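Local coordinates for glucokinase (PDB 3VGL), which probably transfers a phosphate group from ATP to D-glucose, giving glucose 6-phosphate and ADP, at residues A[186-191]-A[230-235]; A[268-273]-A[292-297]; A[197-202]-A[224-229]; A[124-129]-A[251-256]; A[14-19]-A[49-54]. All blocks are in the same frame, centred on the assembly; numbering follows the deposited sequence.

Interaction 1: A[186-191]-A[230-235]; sequences RYAKQR and VDSFRE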
# COMPACT_ATOMS: atom_id res chain seq x y z
N ARG A 186 -8.32 7.30 17.04
CA ARG A 186 -7.04 7.65 16.46
C ARG A 186 -7.14 8.75 15.42
O ARG A 186 -6.33 9.70 15.44
CB ARG A 186 -6.31 6.42 15.91
CG ARG A 186 -4.80 6.61 16.03
CD ARG A 186 -4.05 5.47 15.43
NE ARG A 186 -3.87 5.78 14.03
CZ ARG A 186 -4.51 5.18 13.05
NH1 ARG A 186 -5.34 4.17 13.31
NH2 ARG A 186 -4.27 5.57 11.81
N TYR A 187 -8.15 8.67 14.55
CA TYR A 187 -8.33 9.64 13.49
C TYR A 187 -8.62 11.00 14.07
O TYR A 187 -8.10 12.01 13.59
CB TYR A 187 -9.48 9.24 12.55
CG TYR A 187 -9.19 7.96 11.80
CD1 TYR A 187 -7.89 7.64 11.38
CD2 TYR A 187 -10.22 7.07 11.51
CE1 TYR A 187 -7.63 6.47 10.68
CE2 TYR A 187 -9.97 5.88 10.82
CZ TYR A 187 -8.68 5.59 10.40
OH TYR A 187 -8.45 4.42 9.74
N ALA A 188 -9.46 11.03 15.11
CA ALA A 188 -9.82 12.31 15.73
C ALA A 188 -8.66 12.94 16.47
O ALA A 188 -8.50 14.16 16.44
CB ALA A 188 -10.99 12.14 16.63
N LYS A 189 -7.86 12.12 17.16
CA LYS A 189 -6.70 12.65 17.86
C LYS A 189 -5.64 13.19 16.89
O LYS A 189 -5.04 14.23 17.17
CB LYS A 189 -6.09 11.63 18.82
CG LYS A 189 -6.98 11.36 20.04
CD LYS A 189 -6.35 10.36 21.01
CE LYS A 189 -7.22 10.22 22.26
NZ LYS A 189 -6.65 9.31 23.28
N GLN A 190 -5.42 12.48 15.78
CA GLN A 190 -4.55 12.97 14.70
C GLN A 190 -5.01 14.35 14.21
O GLN A 190 -4.20 15.27 14.08
CB GLN A 190 -4.54 12.01 13.50
CG GLN A 190 -3.72 10.73 13.64
CD GLN A 190 -3.76 9.82 12.37
OE1 GLN A 190 -4.64 9.93 11.51
NE2 GLN A 190 -2.80 8.90 12.29
N ARG A 191 -6.31 14.48 13.96
CA ARG A 191 -6.86 15.69 13.35
C ARG A 191 -6.95 16.83 14.34
O ARG A 191 -6.72 18.00 13.98
CB ARG A 191 -8.20 15.40 12.68
CG ARG A 191 -8.03 14.58 11.39
CD ARG A 191 -9.25 13.74 11.03
NE ARG A 191 -9.03 12.97 9.80
CZ ARG A 191 -8.18 11.93 9.71
NH1 ARG A 191 -7.48 11.53 10.76
NH2 ARG A 191 -8.02 11.30 8.55
N VAL A 230 -16.40 15.32 12.21
CA VAL A 230 -17.03 14.92 10.94
C VAL A 230 -15.99 14.26 10.03
O VAL A 230 -16.25 13.20 9.44
CB VAL A 230 -17.74 16.13 10.27
CG1 VAL A 230 -18.20 15.80 8.85
CG2 VAL A 230 -18.91 16.58 11.13
N ASP A 231 -14.79 14.86 9.96
CA ASP A 231 -13.70 14.32 9.13
C ASP A 231 -13.22 12.93 9.60
O ASP A 231 -12.84 12.07 8.79
CB ASP A 231 -12.50 15.26 9.07
CG ASP A 231 -11.57 14.94 7.92
OD1 ASP A 231 -12.09 14.78 6.79
OD2 ASP A 231 -10.33 14.82 8.13
N SER A 232 -13.23 12.73 10.92
CA SER A 232 -12.83 11.44 11.50
C SER A 232 -13.82 10.34 11.11
O SER A 232 -13.41 9.19 10.80
CB SER A 232 -12.71 11.53 13.02
OG SER A 232 -11.82 12.57 13.39
N PHE A 233 -15.11 10.65 11.16
CA PHE A 233 -16.12 9.73 10.68
C PHE A 233 -15.96 9.45 9.19
O PHE A 233 -16.16 8.30 8.77
CB PHE A 233 -17.54 10.22 11.02
CG PHE A 233 -17.99 9.81 12.38
CD1 PHE A 233 -18.02 10.75 13.41
CD2 PHE A 233 -18.33 8.49 12.67
CE1 PHE A 233 -18.42 10.39 14.70
CE2 PHE A 233 -18.74 8.12 13.96
CZ PHE A 233 -18.78 9.08 14.99
N ARG A 234 -15.58 10.47 8.41
CA ARG A 234 -15.30 10.28 6.97
C ARG A 234 -14.18 9.27 6.75
O ARG A 234 -14.29 8.39 5.88
CB ARG A 234 -14.98 11.62 6.27
CG ARG A 234 -14.66 11.45 4.78
CD ARG A 234 -14.50 12.78 4.06
NE ARG A 234 -15.09 12.70 2.71
CZ ARG A 234 -16.36 12.98 2.42
NH1 ARG A 234 -16.79 12.86 1.17
NH2 ARG A 234 -17.21 13.38 3.36
N GLU A 235 -13.11 9.39 7.54
CA GLU A 235 -11.97 8.48 7.40
C GLU A 235 -12.37 7.06 7.83
O GLU A 235 -12.01 6.09 7.16
CB GLU A 235 -10.74 9.00 8.19
CG GLU A 235 -9.48 8.15 8.06
CD GLU A 235 -8.80 8.22 6.72
OE1 GLU A 235 -9.14 9.12 5.92
OE2 GLU A 235 -7.92 7.37 6.46
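Tyr187 and Arg191, one turn apart on helix 181-194, face Asp231, Ser232 and Glu235 on helix 227-251, a helix-helix packing whose axes pass 8.6 Å apart at 134°. It is a worked example of a small polar network laid over an aromatic contact. The Tyr187 ring and the side chain of Glu235 meet at about a right angle: Glu235 CG stands over the centre of the ring, 3.4 Å from its centroid, in a CH-pi contact, while ring and carboxylate planes are nearly perpendicular. The phenol OH is held by Tyr178 O. Glu235 reaches this position because its CG is anti to the backbone N; its chain then bends at chi2 (72°), which places CD. OE2 pairs with Arg238 and Trp239 of the same helix.

Arg191 crosses both acids at about a right angle. Its NE gives a hydrogen bond of 2.8 Å to Asp231 OD2, which lies at the guanidinium edge, though NE itself stands above the carboxylate plane. NH2 forms a longer salt bridge to Glu235 OE1, at 3.6 Å. NH1 turns back to its own helix and donates to Tyr187 O at 2.9 Å, so three partners hold the group in place, and its charge is probably offset mainly by Asp231, Glu235 being shared with Arg238.

Between these polar groups the helices come close. Ser232 OG, bonded to Val228 O in the preceding turn, lies 3.1 Å from Ala188 CA and 3.4 Å from Ala188 CB.

Interaction 2: A[268-273]-A[292-297]; sequences LVLDPI and VLAAQL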
# COMPACT_ATOMS: atom_id res chain seq x y z
N LEU A 268 -25.71 8.75 11.93
CA LEU A 268 -24.50 9.58 12.06
C LEU A 268 -23.28 8.86 11.47
O LEU A 268 -22.50 9.45 10.72
CB LEU A 268 -24.23 9.99 13.51
CG LEU A 268 -22.99 10.87 13.73
CD1 LEU A 268 -23.19 12.32 13.26
CD2 LEU A 268 -22.57 10.83 15.20
N VAL A 269 -23.16 7.58 11.80
CA VAL A 269 -22.09 6.73 11.28
C VAL A 269 -22.53 5.87 10.09
O VAL A 269 -21.74 5.65 9.17
CB VAL A 269 -21.44 5.89 12.43
CG1 VAL A 269 -22.44 4.91 13.05
CG2 VAL A 269 -20.19 5.15 11.94
N LEU A 270 -23.79 5.43 10.06
CA LEU A 270 -24.23 4.56 8.97
C LEU A 270 -24.30 5.26 7.61
O LEU A 270 -24.01 4.64 6.57
CB LEU A 270 -25.57 3.87 9.28
CG LEU A 270 -25.54 2.44 9.81
CD1 LEU A 270 -25.03 1.47 8.73
CD2 LEU A 270 -24.68 2.33 11.09
N ASP A 271 -24.70 6.54 7.59
CA ASP A 271 -24.82 7.25 6.32
C ASP A 271 -23.47 7.38 5.59
O ASP A 271 -23.39 6.99 4.43
CB ASP A 271 -25.54 8.59 6.51
CG ASP A 271 -25.65 9.39 5.21
OD1 ASP A 271 -26.43 9.00 4.31
OD2 ASP A 271 -24.96 10.42 5.09
N PRO A 272 -22.40 7.85 6.29
CA PRO A 272 -21.12 7.85 5.57
C PRO A 272 -20.63 6.45 5.21
O PRO A 272 -20.02 6.30 4.15
CB PRO A 272 -20.14 8.53 6.55
CG PRO A 272 -20.88 8.64 7.87
CD PRO A 272 -22.33 8.63 7.53
N ILE A 273 -20.90 5.45 6.05
CA ILE A 273 -20.45 4.08 5.71
C ILE A 273 -21.18 3.57 4.46
O ILE A 273 -20.56 3.01 3.54
CB ILE A 273 -20.64 3.12 6.89
CG1 ILE A 273 -19.62 3.49 7.97
CG2 ILE A 273 -20.43 1.69 6.43
CD1 ILE A 273 -19.68 2.58 9.26
N VAL A 292 -27.28 -1.55 3.69
CA VAL A 292 -26.31 -1.32 4.77
C VAL A 292 -27.11 -0.73 5.92
O VAL A 292 -27.64 0.38 5.81
CB VAL A 292 -25.17 -0.36 4.36
CG1 VAL A 292 -24.19 -0.19 5.53
CG2 VAL A 292 -24.40 -0.91 3.16
N LEU A 293 -27.19 -1.49 7.01
CA LEU A 293 -28.13 -1.17 8.10
C LEU A 293 -27.44 -1.09 9.44
O LEU A 293 -26.51 -1.85 9.72
CB LEU A 293 -29.23 -2.23 8.20
CG LEU A 293 -30.02 -2.49 6.91
CD1 LEU A 293 -30.90 -3.72 7.09
CD2 LEU A 293 -30.83 -1.27 6.53
N ALA A 294 -27.89 -0.17 10.29
CA ALA A 294 -27.45 -0.19 11.68
C ALA A 294 -28.05 -1.40 12.39
O ALA A 294 -29.21 -1.76 12.13
CB ALA A 294 -27.91 1.08 12.39
N ALA A 295 -27.27 -2.01 13.28
CA ALA A 295 -27.81 -2.99 14.21
C ALA A 295 -28.97 -2.35 14.96
O ALA A 295 -28.83 -1.30 15.59
CB ALA A 295 -26.71 -3.45 15.19
N GLN A 296 -30.14 -2.97 14.85
CA GLN A 296 -31.32 -2.47 15.56
C GLN A 296 -31.15 -2.49 17.07
O GLN A 296 -31.71 -1.63 17.79
CB GLN A 296 -32.54 -3.27 15.14
CG GLN A 296 -33.10 -2.84 13.80
CD GLN A 296 -34.40 -3.55 13.48
OE1 GLN A 296 -35.06 -4.08 14.36
NE2 GLN A 296 -34.75 -3.58 12.20
N LEU A 297 -30.39 -3.46 17.56
CA LEU A 297 -30.09 -3.59 18.98
C LEU A 297 -28.86 -2.79 19.38
O LEU A 297 -28.49 -2.75 20.57
CB LEU A 297 -29.90 -5.07 19.35
CG LEU A 297 -31.07 -6.01 19.01
CD1 LEU A 297 -30.60 -7.47 19.01
CD2 LEU A 297 -32.26 -5.79 19.95
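Leu270 on helix 267-280 lies against Val292, Leu293 and Ala294 of strand 291-294, and almost the whole contact is carried by this one isobutyl group. The helix and strand segments run nearly antiparallel, at 170°, with axes 8.5 Å apart, a spacing at which one large side chain can bridge from helix to strand.

The apolar contacts are divided between the two branches. Leu270 CD1 touches Val292 CG1 at 3.7 Å, and CD2 touches Ala294 CB at the same distance of 3.7 Å, so the fork spans two strand residues. Val292 presents CG1 because that methyl is anti to the backbone N (chi1 -179°). One turn further along the helix, Ile273 adds a looser touch, its CG2 lying 4.3 Å from Val292 CG1.

A second group of contacts is between side chain and backbone. Leu270 CG lies 3.5 Å from Ala294 N, while CD1 lies 3.6 Å from Leu293 C. The leucine thus covers the peptide link between Leu293 and Ala294 and also rests on Val258 of the adjoining strand.

Polar interactions come from outside the pair. Arg274, further along the helix, donates through NH2 to Val292 O, and Leu293 is bonded through its backbone to Phe256 and Val258. Ile273 also packs on Ala240 and Leu244 of helix 227-251.

Strand 255-259, helix 267-280 and strand 291-294 form a beta-alpha-beta unit, and a leucine laid on the returning strand is how this crossover helix packs on the parallel strands of its mixed sheet in the actin-like ATPase fold.

Interaction 3: A[197-202]-A[224-229]; sequences ENAAVL and QGDPVA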
# COMPACT_ATOMS: atom_id res chain seq x y z
N GLU A 197 -8.01 24.27 16.17
CA GLU A 197 -8.98 25.34 15.89
C GLU A 197 -10.24 24.82 15.19
O GLU A 197 -11.28 25.47 15.23
CB GLU A 197 -8.32 26.47 15.08
CG GLU A 197 -8.04 26.18 13.60
CD GLU A 197 -6.78 25.36 13.33
OE1 GLU A 197 -6.10 24.92 14.29
OE2 GLU A 197 -6.46 25.17 12.14
N ASN A 198 -10.14 23.65 14.56
CA ASN A 198 -11.31 23.01 13.96
C ASN A 198 -11.91 21.91 14.85
O ASN A 198 -12.80 21.17 14.42
CB ASN A 198 -10.94 22.44 12.58
CG ASN A 198 -10.84 23.52 11.50
OD1 ASN A 198 -11.46 24.59 11.60
ND2 ASN A 198 -10.08 23.24 10.45
N ALA A 199 -11.41 21.83 16.08
CA ALA A 199 -11.84 20.80 17.04
C ALA A 199 -12.37 21.38 18.36
O ALA A 199 -12.48 20.66 19.35
CB ALA A 199 -10.69 19.84 17.32
N ALA A 200 -12.69 22.68 18.36
CA ALA A 200 -13.10 23.36 19.60
C ALA A 200 -14.23 22.66 20.36
O ALA A 200 -14.13 22.43 21.57
CB ALA A 200 -13.46 24.82 19.32
N VAL A 201 -15.30 22.31 19.64
CA VAL A 201 -16.44 21.59 20.22
C VAL A 201 -16.01 20.22 20.76
O VAL A 201 -16.34 19.85 21.89
CB VAL A 201 -17.61 21.47 19.21
CG1 VAL A 201 -18.68 20.49 19.71
CG2 VAL A 201 -18.23 22.84 18.94
N LEU A 202 -15.26 19.47 19.95
CA LEU A 202 -14.79 18.15 20.37
C LEU A 202 -13.97 18.21 21.65
O LEU A 202 -14.24 17.46 22.60
CB LEU A 202 -13.98 17.48 19.24
CG LEU A 202 -13.25 16.16 19.51
CD1 LEU A 202 -14.23 15.10 19.93
CD2 LEU A 202 -12.50 15.73 18.27
N GLN A 224 -22.96 17.93 16.30
CA GLN A 224 -22.97 19.39 16.43
C GLN A 224 -22.19 20.07 15.31
O GLN A 224 -22.09 21.30 15.26
CB GLN A 224 -22.42 19.81 17.80
CG GLN A 224 -23.33 19.46 18.97
CD GLN A 224 -22.72 19.79 20.33
OE1 GLN A 224 -22.87 19.04 21.29
NE2 GLN A 224 -22.02 20.92 20.40
N GLY A 225 -21.63 19.26 14.40
CA GLY A 225 -20.98 19.76 13.20
C GLY A 225 -19.51 20.11 13.35
O GLY A 225 -18.95 20.81 12.50
N ASP A 226 -18.88 19.61 14.42
CA ASP A 226 -17.45 19.81 14.64
C ASP A 226 -16.71 19.23 13.44
O ASP A 226 -16.84 18.03 13.15
CB ASP A 226 -17.02 19.10 15.94
CG ASP A 226 -15.54 19.25 16.24
OD1 ASP A 226 -15.17 20.08 17.08
OD2 ASP A 226 -14.72 18.51 15.65
N PRO A 227 -15.96 20.08 12.69
CA PRO A 227 -15.34 19.63 11.43
C PRO A 227 -14.36 18.48 11.60
O PRO A 227 -14.34 17.57 10.75
CB PRO A 227 -14.61 20.88 10.93
CG PRO A 227 -15.26 22.01 11.61
CD PRO A 227 -15.73 21.52 12.94
N VAL A 228 -13.56 18.51 12.66
CA VAL A 228 -12.58 17.45 12.92
C VAL A 228 -13.31 16.14 13.21
O VAL A 228 -12.89 15.08 12.74
CB VAL A 228 -11.59 17.84 14.05
CG1 VAL A 228 -10.99 16.59 14.73
CG2 VAL A 228 -10.49 18.74 13.50
N ALA A 229 -14.39 16.21 13.97
CA ALA A 229 -15.16 14.99 14.28
C ALA A 229 -15.82 14.44 13.01
O ALA A 229 -15.81 13.23 12.78
CB ALA A 229 -16.18 15.27 15.37
O HOH W 1 -15.53 22.58 16.63
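Asp226 holds CG anti to its backbone N (chi1 179°), which carries the carboxylate across to the first turn of helix 200-204; Val228 likewise holds CG1 anti to N (chi1 156°), within 3.9 Å of Leu202 CD2. The two carboxylate oxygens of Asp226 then serve different helices. OD2 caps its own helix 227-251, accepting from Ala229 N at 2.9 Å through the anti lone pair, as an N-cap residue does. OD1 takes the N-H of Leu202, also at 2.9 Å, the donor standing above the carboxylate plane. A water donates to OD1 at 2.6 Å and accepts from Val201 N at 3.0 Å.

In the opposite direction, Val228 N donates to Asn198 O at 3.3 Å, with Pro227 CD resting on the same carbonyl oxygen. Ala199 CB packs on Val228 CB at 3.9 Å, and Leu202 continues onto Ala221 of helix 215-223. Just before Asp226, Gly225 closes that helix in a Schellman motif.

One buried carboxylate thus gathers N-H groups from the starts of two helices and a water; the positive ends of those helix dipoles would be expected to stabilise its negative charge and keep it ionised.

Interaction 4: A[124-129]-A[251-256]; sequences DVICIT and FDPSAF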
# COMPACT_ATOMS: atom_id res chain seq x y z
N ASP A 124 -29.49 -14.46 4.05
CA ASP A 124 -28.03 -14.33 3.94
C ASP A 124 -27.65 -12.91 4.32
O ASP A 124 -27.89 -11.98 3.56
CB ASP A 124 -27.55 -14.69 2.53
CG ASP A 124 -28.00 -16.08 2.10
OD1 ASP A 124 -27.38 -17.07 2.54
OD2 ASP A 124 -29.01 -16.19 1.35
N VAL A 125 -27.10 -12.75 5.52
CA VAL A 125 -26.67 -11.42 5.97
C VAL A 125 -25.27 -11.49 6.55
O VAL A 125 -24.85 -12.53 7.05
CB VAL A 125 -27.62 -10.75 7.02
CG1 VAL A 125 -29.00 -10.53 6.43
CG2 VAL A 125 -27.69 -11.54 8.32
N ILE A 126 -24.57 -10.37 6.48
CA ILE A 126 -23.24 -10.27 7.06
C ILE A 126 -23.21 -9.12 8.06
O ILE A 126 -23.62 -8.01 7.73
CB ILE A 126 -22.18 -10.04 5.94
CG1 ILE A 126 -22.12 -11.22 4.95
CG2 ILE A 126 -20.79 -9.77 6.54
CD1 ILE A 126 -21.65 -12.58 5.56
N CYS A 127 -22.69 -9.40 9.25
CA CYS A 127 -22.53 -8.41 10.31
C CYS A 127 -21.06 -8.05 10.50
O CYS A 127 -20.17 -8.92 10.44
CB CYS A 127 -23.07 -8.96 11.61
SG CYS A 127 -22.92 -7.88 13.05
N ILE A 128 -20.81 -6.75 10.69
CA ILE A 128 -19.52 -6.28 11.20
C ILE A 128 -19.79 -5.49 12.46
O ILE A 128 -20.80 -4.79 12.54
CB ILE A 128 -18.68 -5.42 10.21
CG1 ILE A 128 -19.32 -4.06 9.92
CG2 ILE A 128 -18.45 -6.19 8.92
CD1 ILE A 128 -18.32 -3.07 9.24
N THR A 129 -18.92 -5.64 13.45
CA THR A 129 -19.04 -4.81 14.64
C THR A 129 -17.82 -3.92 14.74
O THR A 129 -16.69 -4.35 14.48
CB THR A 129 -19.22 -5.63 15.93
OG1 THR A 129 -18.08 -6.47 16.14
CG2 THR A 129 -20.51 -6.48 15.86
N PHE A 251 -19.28 -12.47 -0.21
CA PHE A 251 -20.50 -13.14 0.28
C PHE A 251 -21.77 -12.77 -0.48
O PHE A 251 -22.75 -13.53 -0.44
CB PHE A 251 -20.74 -12.78 1.76
CG PHE A 251 -19.73 -13.34 2.71
CD1 PHE A 251 -19.78 -14.68 3.09
CD2 PHE A 251 -18.74 -12.52 3.26
CE1 PHE A 251 -18.83 -15.20 4.00
CE2 PHE A 251 -17.79 -13.04 4.15
CZ PHE A 251 -17.86 -14.38 4.53
N ASP A 252 -21.76 -11.62 -1.15
CA ASP A 252 -22.99 -11.10 -1.82
C ASP A 252 -24.29 -11.28 -0.99
O ASP A 252 -25.25 -11.92 -1.46
CB ASP A 252 -23.14 -11.75 -3.21
CG ASP A 252 -24.27 -11.14 -4.04
OD1 ASP A 252 -24.47 -9.91 -3.98
OD2 ASP A 252 -24.94 -11.90 -4.78
N PRO A 253 -24.35 -10.72 0.24
CA PRO A 253 -25.55 -10.88 1.08
C PRO A 253 -26.64 -9.90 0.66
O PRO A 253 -26.39 -8.99 -0.12
CB PRO A 253 -25.03 -10.51 2.47
CG PRO A 253 -24.07 -9.39 2.16
CD PRO A 253 -23.34 -9.85 0.90
N SER A 254 -27.85 -10.07 1.19
CA SER A 254 -28.90 -9.09 0.95
C SER A 254 -28.69 -7.84 1.81
O SER A 254 -29.11 -6.74 1.43
CB SER A 254 -30.28 -9.70 1.23
OG SER A 254 -30.33 -10.22 2.54
N ALA A 255 -28.03 -8.01 2.95
CA ALA A 255 -27.77 -6.89 3.85
C ALA A 255 -26.48 -7.05 4.62
O ALA A 255 -26.09 -8.17 5.01
CB ALA A 255 -28.94 -6.73 4.83
N PHE A 256 -25.85 -5.90 4.84
CA PHE A 256 -24.80 -5.71 5.85
C PHE A 256 -25.39 -5.02 7.05
O PHE A 256 -26.18 -4.08 6.90
CB PHE A 256 -23.66 -4.86 5.29
CG PHE A 256 -22.91 -5.55 4.20
CD1 PHE A 256 -22.06 -6.59 4.51
CD2 PHE A 256 -23.12 -5.21 2.85
CE1 PHE A 256 -21.38 -7.29 3.51
CE2 PHE A 256 -22.40 -5.91 1.83
CZ PHE A 256 -21.56 -6.94 2.18
O HOH W 2 -31.25 -12.73 2.22
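Ile126 on strand 125-130 fits among Phe251, Pro253 and Phe256, and its side chain, followed outward, maps the buried contact. CB lies 3.7 Å from Phe256 CD1, the two side chains running side by side and pointing the same way. The CG2 branch stays near that ring too. CG1 is anti to the carbonyl carbon (chi1 -63°) and so leads to the other partners: it touches both Phe251 CB and Pro253 CG, 3.9 Å from the latter. The tip, CD1, comes over one face of the Phe251 ring, 3.7 Å from the centroid, in a CH-pi contact displaced toward the rim. Pro253 CG in turn lies over a face of the Phe256 ring, so that proline and isoleucine both pack against Phe256.

The backbone gives this packing its register. Ile126 N donates to Ala255 O at 3.1 Å, almost straight at 169°, and Ile126 pairs in parallel with Phe256. Just ahead of the strands, Ser254 N donates to Asp124 O at 3.0 Å. A water accepts from Asp124 N and is bonded to Ser254 OG, a hydroxyl that also pairs with His122.

Phe251 also meets Phe251 of a neighbouring subunit, and Asp252 OD2 accepts from backbone N-H groups of Phe149 and Val151 of that subunit, which places the turn at an assembly interface. The strands belong to a mixed sheet in the order 3-2-1-4-5, with strand 255-259 entering parallel beside the first strand, the topology of the ribonuclease H-like core found in the actin-like ATPase clan.

Interaction 5: A[14-19]-A[49-54]; sequences IAAGVV and AGASEG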
# COMPACT_ATOMS: atom_id res chain seq x y z
N ILE A 14 -17.54 -5.14 29.57
CA ILE A 14 -18.38 -6.32 29.75
C ILE A 14 -19.81 -5.86 29.98
O ILE A 14 -20.07 -4.96 30.78
CB ILE A 14 -17.88 -7.18 30.95
CG1 ILE A 14 -16.52 -7.81 30.62
CG2 ILE A 14 -18.92 -8.25 31.32
CD1 ILE A 14 -15.80 -8.40 31.84
N ALA A 15 -20.75 -6.46 29.25
CA ALA A 15 -22.17 -6.15 29.43
C ALA A 15 -22.97 -7.43 29.53
O ALA A 15 -22.79 -8.35 28.74
CB ALA A 15 -22.69 -5.31 28.30
N ALA A 16 -23.89 -7.48 30.50
CA ALA A 16 -24.72 -8.65 30.65
C ALA A 16 -26.17 -8.24 30.84
O ALA A 16 -26.48 -7.12 31.26
CB ALA A 16 -24.26 -9.51 31.81
N GLY A 17 -27.06 -9.16 30.49
CA GLY A 17 -28.47 -8.94 30.74
C GLY A 17 -29.28 -10.19 30.63
O GLY A 17 -28.89 -11.14 29.95
N VAL A 18 -30.42 -10.20 31.33
CA VAL A 18 -31.39 -11.25 31.18
C VAL A 18 -32.20 -10.96 29.92
O VAL A 18 -32.58 -9.82 29.67
CB VAL A 18 -32.32 -11.31 32.44
CG1 VAL A 18 -33.55 -12.16 32.18
CG2 VAL A 18 -31.51 -11.85 33.64
N VAL A 19 -32.39 -11.99 29.11
CA VAL A 19 -33.05 -11.84 27.82
C VAL A 19 -34.13 -12.90 27.72
O VAL A 19 -33.89 -14.08 28.02
CB VAL A 19 -32.04 -12.01 26.65
CG1 VAL A 19 -32.75 -11.84 25.31
CG2 VAL A 19 -30.87 -11.02 26.77
N ALA A 49 -24.25 -12.30 38.24
CA ALA A 49 -24.95 -12.05 39.51
C ALA A 49 -25.79 -10.76 39.48
O ALA A 49 -26.97 -10.75 39.88
CB ALA A 49 -23.97 -12.04 40.67
N GLY A 50 -25.19 -9.68 38.98
CA GLY A 50 -25.87 -8.39 38.87
C GLY A 50 -27.05 -8.40 37.92
O GLY A 50 -28.14 -7.92 38.26
N ALA A 51 -26.86 -8.94 36.72
CA ALA A 51 -27.95 -8.99 35.74
C ALA A 51 -29.08 -9.94 36.17
O ALA A 51 -30.25 -9.73 35.83
CB ALA A 51 -27.39 -9.38 34.39
N SER A 52 -28.72 -10.96 36.95
CA SER A 52 -29.66 -12.02 37.32
C SER A 52 -30.58 -11.60 38.46
O SER A 52 -31.57 -12.28 38.69
CB SER A 52 -28.92 -13.30 37.72
OG SER A 52 -28.32 -13.87 36.56
N GLU A 53 -30.26 -10.51 39.16
CA GLU A 53 -31.08 -10.03 40.30
C GLU A 53 -32.55 -9.99 39.95
O GLU A 53 -32.94 -9.29 39.02
CB GLU A 53 -30.62 -8.64 40.78
CG GLU A 53 -31.37 -8.06 41.99
CD GLU A 53 -30.82 -6.71 42.48
OE1 GLU A 53 -29.86 -6.19 41.85
OE2 GLU A 53 -31.35 -6.17 43.49
N GLY A 54 -33.37 -10.72 40.71
CA GLY A 54 -34.81 -10.76 40.50
C GLY A 54 -35.35 -11.76 39.50
O GLY A 54 -36.57 -11.89 39.35
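Ala51, in the last turn of helix 37-52, rests on Ala16, Gly17 and Val18 of strand 13-19, a helix-on-sheet packing in the N-terminal half of this actin-like ATPase fold. The strand is the second in chain order of a five-stranded mixed sheet, flanked by strands 3-9 and 29-32. The contact illustrates how small residues let a helix end settle close to a sheet: CA atoms of Gly17 and Ala51 are 5.0 Å apart.

A single methyl does most of the work. Ala51 CB stands over the peptide between Ala16 and Gly17, 3.8 Å from Gly17 CA and 3.9 Å from Ala16 C. The methyl of Ala16 comes up beside it, with CB to CB at 4.1 Å, and also packs on Ala47, one turn earlier in the helix. Ile5 on strand 3-9 adds apolar cover to Ala51, Ser52 and Val18, extending the layer across to the neighbouring strand.

Polar atoms at the helix end are tied in by Ser27 of the same chain. Its OG is hydrogen-bonded both to Ala51 O and to Val18 N, so one hydroxyl joins the final turn of the helix to the strand backbone. Ser52 points its CB the other way, and its OG bonds back to Val48 O within the helix.

Val18 completes the contact from the far side of Gly17. Its CG1 is anti to the backbone N (chi1 166°), which leaves CG2 anti to the carbonyl carbon; CG2 approaches the last turn from there, lying 4.1 Å from Ser52 CA and only 3.3 Å from Ala51 O.

In the fold
Interactions 2, 4 and 5 are buried and largely apolar; interactions 1 and 3 are partly buried and rely on carboxylates. Interactions 1 and 3 share helix 227-251 and touch, Arg191 CB resting on Val228 CG1, and 3 is nested within the chain loop closed by 1. Interactions 2 and 4 reach one sheet through neighbouring strands, with Leu293 N probably hydrogen-bonded to Phe256 O; 4 joins strands, whereas 2 lays a helix on them. Phe233 packs on Val269, linking 1 to 2. Interaction 5 belongs to the other sheet, its centre about 35 Å from that of interaction 1 and on the opposite side of the chain's centre.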